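Local coordinates for CAG pathogenicity island protein 13 (Helicobacter pylori, PDB 2G3V) that is of unknown function but is encoded on the cag pathogenicity island, whose products include a type IV secretion system, at residues N68-I80 with F126-D140. Sequence-based numbering, arbitrary orientation.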
ATOM      1  N   ASN A  68      -6.658 -19.189   6.128  1.00  2.66           N
ATOM      2  CA  ASN A  68      -5.807 -18.885   7.259  1.00  3.19           C
ATOM      3  C   ASN A  68      -5.861 -17.458   7.763  1.00  3.35           C
ATOM      4  O   ASN A  68      -5.384 -17.181   8.855  1.00  2.35           O
ATOM      5  CB  ASN A  68      -4.366 -19.251   6.918  1.00  4.27           C
ATOM      6  CG  ASN A  68      -4.160 -20.736   6.845  1.00  2.44           C
ATOM      7  OD1 ASN A  68      -4.248 -21.425   7.851  1.00  6.88           O
ATOM      8  ND2 ASN A  68      -3.903 -21.247   5.653  1.00  2.59           N
ATOM      9  N   TYR A  69      -6.427 -16.547   6.978  1.00  4.91           N
ATOM     10  CA  TYR A  69      -6.509 -15.148   7.393  1.00  4.29           C
ATOM     11  C   TYR A  69      -7.895 -14.739   7.866  1.00  5.42           C
ATOM     12  O   TYR A  69      -8.032 -14.050   8.881  1.00  4.98           O
ATOM     13  CB  TYR A  69      -6.101 -14.204   6.254  1.00  4.17           C
ATOM     14  CG  TYR A  69      -4.618 -14.169   5.924  1.00  3.61           C
ATOM     15  CD1 TYR A  69      -3.993 -12.956   5.597  1.00  3.05           C
ATOM     16  CD2 TYR A  69      -3.849 -15.339   5.894  1.00  3.89           C
ATOM     17  CE1 TYR A  69      -2.648 -12.901   5.249  1.00  1.47           C
ATOM     18  CE2 TYR A  69      -2.491 -15.300   5.540  1.00  3.30           C
ATOM     19  CZ  TYR A  69      -1.900 -14.070   5.217  1.00  2.46           C
ATOM     20  OH  TYR A  69      -0.581 -13.981   4.852  1.00  1.05           O
HETATM   21  N   MSE A  70      -8.919 -15.159   7.132  1.00  5.31           N
HETATM   22  CA  MSE A  70     -10.275 -14.774   7.487  1.00  8.37           C
HETATM   23  C   MSE A  70     -10.677 -15.400   8.791  1.00  9.89           C
HETATM   24  O   MSE A  70     -10.200 -16.487   9.122  1.00 13.03           O
HETATM   25  CB  MSE A  70     -11.235 -15.181   6.380  1.00  8.89           C
HETATM   26  CG  MSE A  70     -10.866 -14.527   5.078  1.00  8.87           C
HETATM   27 SE   MSE A  70     -10.505 -12.652   5.417  1.00 10.41          SE
HETATM   28  CE  MSE A  70     -12.215 -11.996   4.779  1.00 12.17           C
ATOM     29  N   LYS A  71     -11.508 -14.703   9.562  1.00  9.15           N
ATOM     30  CA  LYS A  71     -11.950 -15.254  10.832  1.00  9.50           C
ATOM     31  C   LYS A  71     -12.911 -16.395  10.479  1.00  9.70           C
ATOM     32  O   LYS A  71     -12.922 -17.462  11.107  1.00  8.94           O
ATOM     33  CB  LYS A  71     -12.662 -14.181  11.660  1.00  9.73           C
ATOM     34  CG  LYS A  71     -12.881 -14.576  13.119  1.00  6.57           C
ATOM     35  CD  LYS A  71     -13.616 -13.480  13.883  1.00  7.43           C
ATOM     36  CE  LYS A  71     -12.832 -12.163  13.941  1.00  3.79           C
ATOM     37  NZ  LYS A  71     -11.565 -12.250  14.714  1.00  1.05           N
ATOM     38  N   ASP A  72     -13.693 -16.159   9.438  1.00  9.72           N
ATOM     39  CA  ASP A  72     -14.661 -17.128   8.953  1.00 10.01           C
ATOM     40  C   ASP A  72     -14.479 -17.306   7.450  1.00  7.58           C
ATOM     41  O   ASP A  72     -15.011 -16.531   6.664  1.00  6.79           O
ATOM     42  CB  ASP A  72     -16.085 -16.637   9.231  1.00 11.03           C
ATOM     43  CG  ASP A  72     -17.120 -17.710   9.009  1.00 13.63           C
ATOM     44  OD1 ASP A  72     -16.950 -18.513   8.059  1.00 15.18           O
ATOM     45  OD2 ASP A  72     -18.104 -17.744   9.775  1.00 13.15           O
ATOM     46  N   TYR A  73     -13.707 -18.311   7.057  1.00  6.78           N
ATOM     47  CA  TYR A  73     -13.491 -18.586   5.641  1.00  5.36           C
ATOM     48  C   TYR A  73     -14.849 -18.968   5.055  1.00  4.18           C
ATOM     49  O   TYR A  73     -15.254 -18.478   4.004  1.00  3.16           O
ATOM     50  CB  TYR A  73     -12.492 -19.738   5.496  1.00  4.95           C
ATOM     51  CG  TYR A  73     -12.453 -20.398   4.138  1.00  2.67           C
ATOM     52  CD1 TYR A  73     -11.718 -19.848   3.083  1.00  1.05           C
ATOM     53  CD2 TYR A  73     -13.124 -21.604   3.921  1.00  1.05           C
ATOM     54  CE1 TYR A  73     -11.646 -20.491   1.843  1.00  1.05           C
ATOM     55  CE2 TYR A  73     -13.062 -22.246   2.694  1.00  2.06           C
ATOM     56  CZ  TYR A  73     -12.320 -21.693   1.656  1.00  1.70           C
ATOM     57  OH  TYR A  73     -12.254 -22.357   0.454  1.00  1.05           O
ATOM     58  N   ARG A  74     -15.549 -19.840   5.768  1.00  5.09           N
ATOM     59  CA  ARG A  74     -16.877 -20.305   5.376  1.00  7.04           C
ATOM     60  C   ARG A  74     -17.694 -19.249   4.610  1.00  5.84           C
ATOM     61  O   ARG A  74     -17.896 -19.341   3.408  1.00  6.30           O
ATOM     62  CB  ARG A  74     -17.657 -20.698   6.639  1.00  9.00           C
ATOM     63  CG  ARG A  74     -19.001 -21.367   6.397  1.00 10.27           C
ATOM     64  CD  ARG A  74     -19.979 -21.153   7.553  1.00 11.55           C
ATOM     65  NE  ARG A  74     -20.736 -19.907   7.439  1.00 13.44           N
ATOM     66  CZ  ARG A  74     -21.460 -19.556   6.378  1.00 12.33           C
ATOM     67  NH1 ARG A  74     -22.122 -18.403   6.366  1.00 11.72           N
ATOM     68  NH2 ARG A  74     -21.513 -20.351   5.322  1.00 13.27           N
ATOM     69  N   ALA A  75     -18.137 -18.242   5.348  1.00  4.78           N
ATOM     70  CA  ALA A  75     -18.988 -17.138   4.889  1.00  5.10           C
ATOM     71  C   ALA A  75     -18.396 -16.235   3.827  1.00  5.44           C
ATOM     72  O   ALA A  75     -19.116 -15.669   3.015  1.00  4.39           O
ATOM     73  CB  ALA A  75     -19.391 -16.294   6.096  1.00  2.83           C
ATOM     74  N   VAL A  76     -17.077 -16.092   3.845  1.00  6.17           N
ATOM     75  CA  VAL A  76     -16.415 -15.240   2.883  1.00  5.59           C
ATOM     76  C   VAL A  76     -16.582 -15.759   1.460  1.00  5.51           C
ATOM     77  O   VAL A  76     -16.844 -14.973   0.548  1.00  6.57           O
ATOM     78  CB  VAL A  76     -14.912 -15.104   3.216  1.00  7.67           C
ATOM     79  CG1 VAL A  76     -14.240 -14.195   2.208  1.00  6.05           C
ATOM     80  CG2 VAL A  76     -14.734 -14.562   4.637  1.00  5.27           C
ATOM     81  N   ILE A  77     -16.443 -17.067   1.257  1.00  5.28           N
ATOM     82  CA  ILE A  77     -16.589 -17.611  -0.091  1.00  5.87           C
ATOM     83  C   ILE A  77     -18.016 -17.508  -0.604  1.00  6.95           C
ATOM     84  O   ILE A  77     -18.240 -17.459  -1.808  1.00  7.72           O
ATOM     85  CB  ILE A  77     -16.111 -19.081  -0.194  1.00  4.46           C
ATOM     86  CG1 ILE A  77     -16.699 -19.918   0.939  1.00  6.24           C
ATOM     87  CG2 ILE A  77     -14.599 -19.125  -0.204  1.00  4.35           C
ATOM     88  CD1 ILE A  77     -16.200 -21.363   0.985  1.00  5.09           C
ATOM     89  N   LYS A  78     -18.977 -17.459   0.311  1.00  8.46           N
ATOM     90  CA  LYS A  78     -20.385 -17.343  -0.058  1.00  9.15           C
ATOM     91  C   LYS A  78     -20.768 -15.870  -0.232  1.00  8.89           C
ATOM     92  O   LYS A  78     -21.336 -15.468  -1.249  1.00  7.05           O
ATOM     93  CB  LYS A  78     -21.272 -17.978   1.023  1.00 11.36           C
ATOM     94  CG  LYS A  78     -21.061 -19.485   1.197  1.00 15.04           C
ATOM     95  CD  LYS A  78     -21.547 -20.270  -0.023  1.00 16.84           C
ATOM     96  CE  LYS A  78     -21.077 -21.720   0.007  1.00 16.15           C
ATOM     97  NZ  LYS A  78     -19.600 -21.831  -0.192  1.00 17.21           N
ATOM     98  N   SER A  79     -20.450 -15.064   0.772  1.00  9.49           N
ATOM     99  CA  SER A  79     -20.779 -13.652   0.722  1.00  9.93           C
ATOM    100  C   SER A  79     -19.952 -12.862  -0.295  1.00  8.32           C
ATOM    101  O   SER A  79     -20.486 -12.035  -1.035  1.00  8.47           O
ATOM    102  CB  SER A  79     -20.598 -13.036   2.107  1.00 10.31           C
ATOM    103  OG  SER A  79     -21.259 -13.806   3.095  1.00 13.87           O
ATOM    104  N   ILE A  80     -18.650 -13.112  -0.338  1.00  6.71           N
ATOM    105  CA  ILE A  80     -17.790 -12.367  -1.249  1.00  6.33           C
ATOM    106  C   ILE A  80     -17.253 -13.176  -2.433  1.00  5.54           C
ATOM    107  O   ILE A  80     -17.381 -12.758  -3.573  1.00  3.61           O
ATOM    108  CB  ILE A  80     -16.633 -11.722  -0.454  1.00  6.78           C
ATOM    109  CG1 ILE A  80     -17.213 -10.980   0.756  1.00  7.86           C
ATOM    110  CG2 ILE A  80     -15.869 -10.721  -1.318  1.00  5.98           C
ATOM    111  CD1 ILE A  80     -16.193 -10.533   1.787  1.00  6.30           C
ATOM    112  N   PHE A 126      -2.957  -7.422   3.207  1.00  1.05           N
ATOM    113  CA  PHE A 126      -1.744  -8.221   3.329  1.00  2.13           C
ATOM    114  C   PHE A 126      -1.507  -8.787   4.733  1.00  1.63           C
ATOM    115  O   PHE A 126      -1.106  -9.940   4.905  1.00  1.05           O
ATOM    116  CB  PHE A 126      -0.535  -7.388   2.883  1.00  1.05           C
ATOM    117  CG  PHE A 126       0.773  -8.066   3.124  1.00  1.65           C
ATOM    118  CD1 PHE A 126       1.172  -9.132   2.318  1.00  1.05           C
ATOM    119  CD2 PHE A 126       1.596  -7.674   4.191  1.00  1.05           C
ATOM    120  CE1 PHE A 126       2.353  -9.795   2.562  1.00  1.05           C
ATOM    121  CE2 PHE A 126       2.781  -8.336   4.444  1.00  1.05           C
ATOM    122  CZ  PHE A 126       3.163  -9.397   3.631  1.00  1.87           C
ATOM    123  N   SER A 127      -1.753  -7.960   5.734  1.00  2.92           N
ATOM    124  CA  SER A 127      -1.573  -8.359   7.120  1.00  3.23           C
ATOM    125  C   SER A 127      -2.635  -9.330   7.619  1.00  2.77           C
ATOM    126  O   SER A 127      -3.841  -9.078   7.484  1.00  1.05           O
ATOM    127  CB  SER A 127      -1.566  -7.124   8.012  1.00  2.39           C
ATOM    128  OG  SER A 127      -2.153  -7.430   9.256  1.00  3.58           O
ATOM    129  N   LYS A 128      -2.174 -10.435   8.204  1.00  2.72           N
ATOM    130  CA  LYS A 128      -3.080 -11.447   8.742  1.00  2.80           C
ATOM    131  C   LYS A 128      -3.910 -10.908   9.902  1.00  2.47           C
ATOM    132  O   LYS A 128      -5.096 -11.180   9.994  1.00  2.98           O
ATOM    133  CB  LYS A 128      -2.308 -12.674   9.220  1.00  1.05           C
ATOM    134  CG  LYS A 128      -3.228 -13.760   9.779  1.00  1.77           C
ATOM    135  CD  LYS A 128      -2.437 -14.980  10.199  1.00  2.85           C
ATOM    136  CE  LYS A 128      -1.660 -15.571   9.030  1.00  2.11           C
ATOM    137  NZ  LYS A 128      -0.747 -16.621   9.530  1.00  7.37           N
ATOM    138  N   PRO A 129      -3.288 -10.144  10.813  1.00  1.83           N
ATOM    139  CA  PRO A 129      -4.069  -9.616  11.934  1.00  2.53           C
ATOM    140  C   PRO A 129      -5.183  -8.684  11.467  1.00  1.05           C
ATOM    141  O   PRO A 129      -6.304  -8.785  11.938  1.00  5.76           O
ATOM    142  CB  PRO A 129      -3.018  -8.887  12.779  1.00  1.75           C
ATOM    143  CG  PRO A 129      -1.764  -9.602  12.444  1.00  1.47           C
ATOM    144  CD  PRO A 129      -1.857  -9.842  10.979  1.00  1.05           C
ATOM    145  N   ILE A 130      -4.872  -7.780  10.546  1.00  1.77           N
ATOM    146  CA  ILE A 130      -5.859  -6.821  10.027  1.00  1.65           C
ATOM    147  C   ILE A 130      -7.084  -7.511   9.399  1.00  3.17           C
ATOM    148  O   ILE A 130      -8.233  -7.176   9.713  1.00  2.34           O
ATOM    149  CB  ILE A 130      -5.238  -5.894   8.936  1.00  1.51           C
ATOM    150  CG1 ILE A 130      -4.032  -5.133   9.495  1.00  1.05           C
ATOM    151  CG2 ILE A 130      -6.300  -4.916   8.405  1.00  1.05           C
ATOM    152  CD1 ILE A 130      -4.349  -4.207  10.660  1.00  3.67           C
HETATM  153  N   MSE A 131      -6.823  -8.466   8.508  1.00  1.43           N
HETATM  154  CA  MSE A 131      -7.878  -9.184   7.819  1.00  2.51           C
HETATM  155  C   MSE A 131      -8.646 -10.173   8.707  1.00  2.72           C
HETATM  156  O   MSE A 131      -9.815 -10.463   8.462  1.00  2.72           O
HETATM  157  CB  MSE A 131      -7.274  -9.908   6.620  1.00  6.36           C
HETATM  158  CG  MSE A 131      -6.469  -8.988   5.704  1.00  6.90           C
HETATM  159 SE   MSE A 131      -5.554  -9.954   4.298  1.00 11.33          SE
HETATM  160  CE  MSE A 131      -7.137 -10.315   3.201  1.00  9.98           C
ATOM    161  N   PHE A 132      -7.993 -10.703   9.734  1.00  3.14           N
ATOM    162  CA  PHE A 132      -8.656 -11.629  10.645  1.00  3.28           C
ATOM    163  C   PHE A 132      -9.660 -10.849  11.502  1.00  5.48           C
ATOM    164  O   PHE A 132     -10.785 -11.307  11.761  1.00  5.77           O
ATOM    165  CB  PHE A 132      -7.632 -12.301  11.561  1.00  3.24           C
ATOM    166  CG  PHE A 132      -8.225 -13.321  12.491  1.00  2.59           C
ATOM    167  CD1 PHE A 132      -8.691 -14.543  12.008  1.00  2.83           C
ATOM    168  CD2 PHE A 132      -8.299 -13.069  13.857  1.00  2.37           C
ATOM    169  CE1 PHE A 132      -9.218 -15.500  12.879  1.00  2.53           C
ATOM    170  CE2 PHE A 132      -8.823 -14.018  14.731  1.00  3.02           C
ATOM    171  CZ  PHE A 132      -9.282 -15.236  14.241  1.00  2.43           C
ATOM    172  N   LYS A 133      -9.252  -9.667  11.951  1.00  3.29           N
ATOM    173  CA  LYS A 133     -10.138  -8.859  12.770  1.00  4.97           C
ATOM    174  C   LYS A 133     -11.312  -8.318  11.983  1.00  4.97           C
ATOM    175  O   LYS A 133     -12.405  -8.175  12.529  1.00  6.67           O
ATOM    176  CB  LYS A 133      -9.385  -7.697  13.418  1.00  3.21           C
ATOM    177  CG  LYS A 133     -10.190  -7.014  14.497  1.00  2.89           C
ATOM    178  CD  LYS A 133      -9.362  -5.990  15.222  1.00  6.32           C
ATOM    179  CE  LYS A 133     -10.172  -5.310  16.289  1.00  8.18           C
ATOM    180  NZ  LYS A 133      -9.455  -4.106  16.796  1.00 10.57           N
HETATM  181  N   MSE A 134     -11.102  -8.024  10.706  1.00  5.37           N
HETATM  182  CA  MSE A 134     -12.190  -7.482   9.886  1.00  6.09           C
HETATM  183  C   MSE A 134     -13.391  -8.393   9.898  1.00  4.69           C
HETATM  184  O   MSE A 134     -13.313  -9.529  10.366  1.00  3.66           O
HETATM  185  CB  MSE A 134     -11.762  -7.302   8.432  1.00  5.23           C
HETATM  186  CG  MSE A 134     -10.943  -6.068   8.125  1.00  7.05           C
HETATM  187 SE   MSE A 134     -10.921  -5.900   6.195  1.00  9.38          SE
HETATM  188  CE  MSE A 134     -12.116  -4.417   6.020  1.00  9.85           C
ATOM    189  N   SER A 135     -14.506  -7.882   9.380  1.00  4.89           N
ATOM    190  CA  SER A 135     -15.738  -8.653   9.272  1.00  3.78           C
ATOM    191  C   SER A 135     -16.014  -8.833   7.782  1.00  3.95           C
ATOM    192  O   SER A 135     -15.281  -8.308   6.946  1.00  3.42           O
ATOM    193  CB  SER A 135     -16.903  -7.918   9.943  1.00  3.99           C
ATOM    194  OG  SER A 135     -17.097  -6.642   9.375  1.00  7.29           O
ATOM    195  N   ILE A 136     -17.059  -9.584   7.450  1.00  4.78           N
ATOM    196  CA  ILE A 136     -17.418  -9.819   6.056  1.00  5.78           C
ATOM    197  C   ILE A 136     -17.776  -8.505   5.373  1.00  6.80           C
ATOM    198  O   ILE A 136     -17.174  -8.125   4.368  1.00  7.68           O
ATOM    199  CB  ILE A 136     -18.625 -10.763   5.957  1.00  5.38           C
ATOM    200  CG1 ILE A 136     -18.301 -12.095   6.648  1.00  5.72           C
ATOM    201  CG2 ILE A 136     -19.019 -10.960   4.507  1.00  6.16           C
ATOM    202  CD1 ILE A 136     -17.092 -12.811   6.101  1.00  1.95           C
ATOM    203  N   ARG A 137     -18.757  -7.812   5.939  1.00  8.23           N
ATOM    204  CA  ARG A 137     -19.223  -6.543   5.394  1.00  9.89           C
ATOM    205  C   ARG A 137     -18.075  -5.567   5.200  1.00  9.19           C
ATOM    206  O   ARG A 137     -17.931  -4.952   4.147  1.00  8.25           O
ATOM    207  CB  ARG A 137     -20.269  -5.931   6.325  1.00 11.78           C
ATOM    208  CG  ARG A 137     -21.529  -6.783   6.514  1.00 14.64           C
ATOM    209  CD  ARG A 137     -22.328  -6.906   5.226  1.00 15.53           C
ATOM    210  NE  ARG A 137     -21.581  -7.607   4.189  1.00 18.28           N
ATOM    211  CZ  ARG A 137     -22.022  -7.820   2.953  1.00 20.05           C
ATOM    212  NH1 ARG A 137     -23.222  -7.381   2.584  1.00 21.83           N
ATOM    213  NH2 ARG A 137     -21.265  -8.477   2.085  1.00 21.01           N
ATOM    214  N   GLU A 138     -17.266  -5.418   6.238  1.00  9.59           N
ATOM    215  CA  GLU A 138     -16.108  -4.530   6.177  1.00  9.68           C
ATOM    216  C   GLU A 138     -15.267  -4.855   4.945  1.00  7.55           C
ATOM    217  O   GLU A 138     -14.912  -3.975   4.165  1.00  8.94           O
ATOM    218  CB  GLU A 138     -15.240  -4.717   7.421  1.00 11.78           C
ATOM    219  CG  GLU A 138     -15.574  -3.821   8.585  1.00 13.45           C
ATOM    220  CD  GLU A 138     -14.849  -4.247   9.851  1.00 15.42           C
ATOM    221  OE1 GLU A 138     -13.627  -4.531   9.774  1.00 15.63           O
ATOM    222  OE2 GLU A 138     -15.504  -4.294  10.916  1.00 16.25           O
HETATM  223  N   MSE A 139     -14.951  -6.134   4.778  1.00  5.44           N
HETATM  224  CA  MSE A 139     -14.129  -6.559   3.653  1.00  5.93           C
HETATM  225  C   MSE A 139     -14.796  -6.258   2.322  1.00  5.13           C
HETATM  226  O   MSE A 139     -14.153  -5.776   1.395  1.00  7.08           O
HETATM  227  CB  MSE A 139     -13.828  -8.062   3.766  1.00  8.00           C
HETATM  228  CG  MSE A 139     -12.863  -8.622   2.708  1.00  9.84           C
HETATM  229 SE   MSE A 139     -11.048  -7.950   2.807  1.00  9.73          SE
HETATM  230  CE  MSE A 139     -10.464  -8.903   4.382  1.00  3.82           C
ATOM    231  N   ASP A 140     -16.091  -6.533   2.232  1.00  4.90           N
ATOM    232  CA  ASP A 140     -16.811  -6.315   0.994  1.00  4.50           C
ATOM    233  C   ASP A 140     -16.778  -4.884   0.527  1.00  3.48           C
ATOM    234  O   ASP A 140     -16.513  -4.617  -0.639  1.00  3.07           O
ATOM    235  CB  ASP A 140     -18.262  -6.777   1.135  1.00  7.95           C
ATOM    236  CG  ASP A 140     -18.880  -7.160  -0.197  1.00 10.07           C
ATOM    237  OD1 ASP A 140     -18.213  -7.885  -0.982  1.00 13.05           O
ATOM    238  OD2 ASP A 140     -20.033  -6.748  -0.458  1.00 12.81           O
TER
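Two turns between consecutive helices of this all-helical CagS fold, one joining helix 59-69 to helix 73-79 and the other helix 128-133 to helix 136-149, pack against each other where Tyr69, Met70 and Lys71 meet Lys128, Met131 and Phe132, a worked example of apolar and aromatic contacts joining helices at their turns. The Tyr69 ring is approached over one face and at its edge: Lys128 lays CB over the face, 4.0 Å from the ring centroid in a CH-pi contact, while Met131 SE approaches the edge at CD1 (3.6 Å), a Met-aromatic contact, and Phe126 O lies at the edge in the ring plane. Phe51 of helix 35-57 also touches this tyrosine. Phe132, its CG anti to the backbone N (chi1 -177°), offers a face to Lys71, whose chain curls at its last two torsions and brings NZ to 3.7 Å from the ring centroid as a cation-pi pair. Met70, in the first turn, reaches Met139 of helix 136-149, both selenomethionines, CE to CE at 3.6 Å, and Met139 also touches Phe85 of helix 82-105. Farther on, Ile136 CG2 lies 3.5 Å from Ser79 CB and 3.9 Å from Ile80 CD1.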